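Local structure of pullulanase (Klebsiella oxytoca, 2YOC) at residues V308-A313 and K341-R346. The protein hydrolyses the alpha-1,6-glucosidic linkages of pullulan and related branched glucans, acting as a secreted debranching enzyme. Residues are numbered along the deposited sequence; the frame is centred on the assembly and turned at random.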
ATOM      1  N   VAL B 308      10.237  39.342 -52.781  1.00 70.51           N
ATOM      2  CA  VAL B 308       9.633  38.150 -53.371  1.00 68.87           C
ATOM      3  C   VAL B 308      10.392  37.982 -54.675  1.00 73.11           C
ATOM      4  O   VAL B 308      10.531  38.948 -55.428  1.00 74.49           O
ATOM      5  CB  VAL B 308       8.110  38.229 -53.660  1.00 72.17           C
ATOM      6  CG1 VAL B 308       7.529  36.835 -53.911  1.00 70.66           C
ATOM      7  CG2 VAL B 308       7.349  38.929 -52.546  1.00 71.14           C
ATOM      8  N   VAL B 309      10.905  36.785 -54.932  1.00 68.14           N
ATOM      9  CA  VAL B 309      11.610  36.502 -56.188  1.00 69.02           C
ATOM     10  C   VAL B 309      10.659  35.589 -56.910  1.00 70.14           C
ATOM     11  O   VAL B 309      10.266  34.573 -56.336  1.00 69.77           O
ATOM     12  CB  VAL B 309      13.003  35.835 -55.983  1.00 72.53           C
ATOM     13  CG1 VAL B 309      13.747  35.698 -57.303  1.00 73.30           C
ATOM     14  CG2 VAL B 309      13.841  36.606 -54.974  1.00 72.49           C
ATOM     15  N   VAL B 310      10.240  35.965 -58.111  1.00 64.58           N
ATOM     16  CA  VAL B 310       9.284  35.178 -58.887  1.00 63.46           C
ATOM     17  C   VAL B 310      10.028  34.499 -60.038  1.00 69.18           C
ATOM     18  O   VAL B 310      10.773  35.152 -60.779  1.00 67.21           O
ATOM     19  CB  VAL B 310       8.070  36.034 -59.362  1.00 66.62           C
ATOM     20  CG1 VAL B 310       7.052  35.204 -60.132  1.00 65.34           C
ATOM     21  CG2 VAL B 310       7.400  36.746 -58.192  1.00 65.21           C
ATOM     22  N   TYR B 311       9.823  33.177 -60.158  1.00 67.72           N
ATOM     23  CA  TYR B 311      10.459  32.328 -61.151  1.00 69.40           C
ATOM     24  C   TYR B 311       9.523  31.729 -62.170  1.00 76.59           C
ATOM     25  O   TYR B 311       8.386  31.356 -61.854  1.00 73.12           O
ATOM     26  CB  TYR B 311      11.181  31.173 -60.460  1.00 69.20           C
ATOM     27  CG  TYR B 311      12.389  31.586 -59.664  1.00 71.18           C
ATOM     28  CD1 TYR B 311      13.633  31.702 -60.264  1.00 74.33           C
ATOM     29  CD2 TYR B 311      12.300  31.823 -58.300  1.00 71.54           C
ATOM     30  CE1 TYR B 311      14.763  32.022 -59.523  1.00 76.06           C
ATOM     31  CE2 TYR B 311      13.417  32.176 -57.552  1.00 71.77           C
ATOM     32  CZ  TYR B 311      14.648  32.278 -58.169  1.00 81.85           C
ATOM     33  OH  TYR B 311      15.766  32.637 -57.456  1.00 84.76           O
ATOM     34  N   SER B 312      10.076  31.506 -63.376  1.00 78.97           N
ATOM     35  CA  SER B 312       9.409  30.831 -64.484  1.00 81.20           C
ATOM     36  C   SER B 312       9.350  29.353 -64.135  1.00 85.88           C
ATOM     37  O   SER B 312       9.885  28.950 -63.093  1.00 84.99           O
ATOM     38  CB  SER B 312      10.220  31.012 -65.768  1.00 88.40           C
ATOM     39  OG  SER B 312      11.546  30.504 -65.677  1.00101.95           O
ATOM     40  N   ALA B 313       8.771  28.539 -65.028  1.00 83.57           N
ATOM     41  CA  ALA B 313       8.741  27.089 -64.846  1.00 83.88           C
ATOM     42  C   ALA B 313      10.159  26.525 -65.011  1.00 91.79           C
ATOM     43  O   ALA B 313      10.496  25.515 -64.392  1.00 91.10           O
ATOM     44  CB  ALA B 313       7.820  26.464 -65.867  1.00 84.89           C
ATOM     45  N   LYS B 341      -0.870  33.087 -60.454  1.00 66.58           N
ATOM     46  CA  LYS B 341      -1.318  31.727 -60.103  1.00 65.81           C
ATOM     47  C   LYS B 341      -0.420  30.695 -60.819  1.00 74.40           C
ATOM     48  O   LYS B 341      -0.351  30.686 -62.060  1.00 75.86           O
ATOM     49  CB  LYS B 341      -2.798  31.516 -60.476  1.00 66.20           C
ATOM     50  CG  LYS B 341      -3.356  30.116 -60.254  1.00 57.07           C
ATOM     51  CD  LYS B 341      -4.729  29.960 -60.930  1.00 65.30           C
ATOM     52  CE  LYS B 341      -5.544  28.755 -60.491  1.00 70.32           C
ATOM     53  NZ  LYS B 341      -6.564  28.386 -61.527  1.00 84.13           N
ATOM     54  N   GLY B 342       0.298  29.893 -60.025  1.00 71.59           N
ATOM     55  CA  GLY B 342       1.193  28.860 -60.541  1.00 71.57           C
ATOM     56  C   GLY B 342       2.654  29.252 -60.620  1.00 73.67           C
ATOM     57  O   GLY B 342       3.504  28.391 -60.867  1.00 74.53           O
ATOM     58  N   ALA B 343       2.968  30.538 -60.417  1.00 67.42           N
ATOM     59  CA  ALA B 343       4.363  30.974 -60.444  1.00 67.67           C
ATOM     60  C   ALA B 343       5.136  30.419 -59.242  1.00 70.19           C
ATOM     61  O   ALA B 343       4.568  30.188 -58.153  1.00 68.16           O
ATOM     62  CB  ALA B 343       4.469  32.496 -60.458  1.00 69.25           C
ATOM     63  N   PHE B 344       6.442  30.195 -59.470  1.00 65.34           N
ATOM     64  CA  PHE B 344       7.357  29.717 -58.458  1.00 62.65           C
ATOM     65  C   PHE B 344       7.964  30.913 -57.763  1.00 65.07           C
ATOM     66  O   PHE B 344       8.067  31.985 -58.357  1.00 65.49           O
ATOM     67  CB  PHE B 344       8.413  28.789 -59.066  1.00 64.51           C
ATOM     68  CG  PHE B 344       7.844  27.464 -59.510  1.00 64.54           C
ATOM     69  CD1 PHE B 344       7.512  26.483 -58.579  1.00 65.71           C
ATOM     70  CD2 PHE B 344       7.672  27.183 -60.857  1.00 66.97           C
ATOM     71  CE1 PHE B 344       6.992  25.258 -58.992  1.00 66.54           C
ATOM     72  CE2 PHE B 344       7.184  25.944 -61.272  1.00 69.10           C
ATOM     73  CZ  PHE B 344       6.828  24.998 -60.337  1.00 66.41           C
ATOM     74  N   TYR B 345       8.318  30.755 -56.493  1.00 60.35           N
ATOM     75  CA  TYR B 345       8.872  31.858 -55.725  1.00 59.70           C
ATOM     76  C   TYR B 345       9.646  31.385 -54.529  1.00 66.68           C
ATOM     77  O   TYR B 345       9.469  30.253 -54.041  1.00 66.60           O
ATOM     78  CB  TYR B 345       7.749  32.840 -55.274  1.00 57.84           C
ATOM     79  CG  TYR B 345       6.873  32.321 -54.158  1.00 54.91           C
ATOM     80  CD1 TYR B 345       5.879  31.383 -54.409  1.00 55.88           C
ATOM     81  CD2 TYR B 345       7.017  32.792 -52.850  1.00 54.26           C
ATOM     82  CE1 TYR B 345       5.065  30.905 -53.385  1.00 56.62           C
ATOM     83  CE2 TYR B 345       6.224  32.305 -51.811  1.00 52.96           C
ATOM     84  CZ  TYR B 345       5.256  31.352 -52.081  1.00 62.56           C
ATOM     85  OH  TYR B 345       4.479  30.844 -51.062  1.00 62.19           O
ATOM     86  N   ARG B 346      10.455  32.307 -54.015  1.00 63.47           N
ATOM     87  CA  ARG B 346      11.222  32.188 -52.791  1.00 62.75           C
ATOM     88  C   ARG B 346      11.356  33.608 -52.261  1.00 67.23           C
ATOM     89  O   ARG B 346      11.226  34.564 -53.029  1.00 66.61           O
ATOM     90  CB  ARG B 346      12.610  31.606 -53.082  1.00 64.85           C
ATOM     91  CG  ARG B 346      12.598  30.141 -53.477  1.00 70.77           C
ATOM     92  CD  ARG B 346      13.951  29.524 -53.338  1.00 89.06           C
ATOM     93  NE  ARG B 346      14.914  30.114 -54.263  1.00 94.23           N
ATOM     94  CZ  ARG B 346      15.709  29.409 -55.052  1.00 95.60           C
ATOM     95  NH1 ARG B 346      15.650  28.084 -55.052  1.00 77.22           N
ATOM     96  NH2 ARG B 346      16.582  30.022 -55.837  1.00 77.79           N
TER
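Tyr311 and Phe344 face each other as a hydrogen-bonded antiparallel pair: Tyr311 N donates to Phe344 O at 2.8 Å in an almost straight bond, although the donor sits well above the carbonyl plane, and Phe344 N returns a longer bond to Tyr311 O. Two residues along, at the next hydrogen-bonded pair, Val309 N reaches Arg346 O at 2.9 Å and Arg346 N bonds back to Val309 O. Between these two rings of bonds lies the non-hydrogen-bonded pair Val310 and Tyr345, where the backbones add a CA-H...O contact from Tyr345 CA to Val309 O (3.1 Å).

On the face shared by Val309, Tyr311, Phe344 and Arg346, the CB atoms of Tyr311 and Phe344 touch at 3.9 Å, but their rings part. The Phe344 ring turns its CD2 toward Ser312 O (3.6 Å) and its edge toward Ala313 CA, while the Tyr311 ring heads for Arg346. The arginine chain, bent at chi3 (-65°), crosses that ring obliquely, with guanidinium and ring planes 73° apart and Arg346 NH2 3.2 Å from Tyr311 OH. Glu363 fixes both groups, taking a salt bridge from Arg346 NE and a hydrogen bond with Tyr311 OH through the same OE1. Tyr378 adds an edge-to-face ring contact to Tyr311, and Lys315 a cation-pi contact to Phe344.

On the other face, Val310 CG1, set beside the carbonyl carbon by chi1 (-178°), meets Ala343 CB at 3.8 Å. Val308 CG1 touches Tyr345 CD2 more loosely, and Tyr345 OH is hydrogen-bonded to Asp366 OD2.

Strand 317-326 pairs with the other edge of 305-311, and the contact joins 305-311 to 344-353 within the antiparallel beta-sandwich of a carbohydrate-binding module 48, the isoamylase N-terminal type of domain found in debranching enzymes.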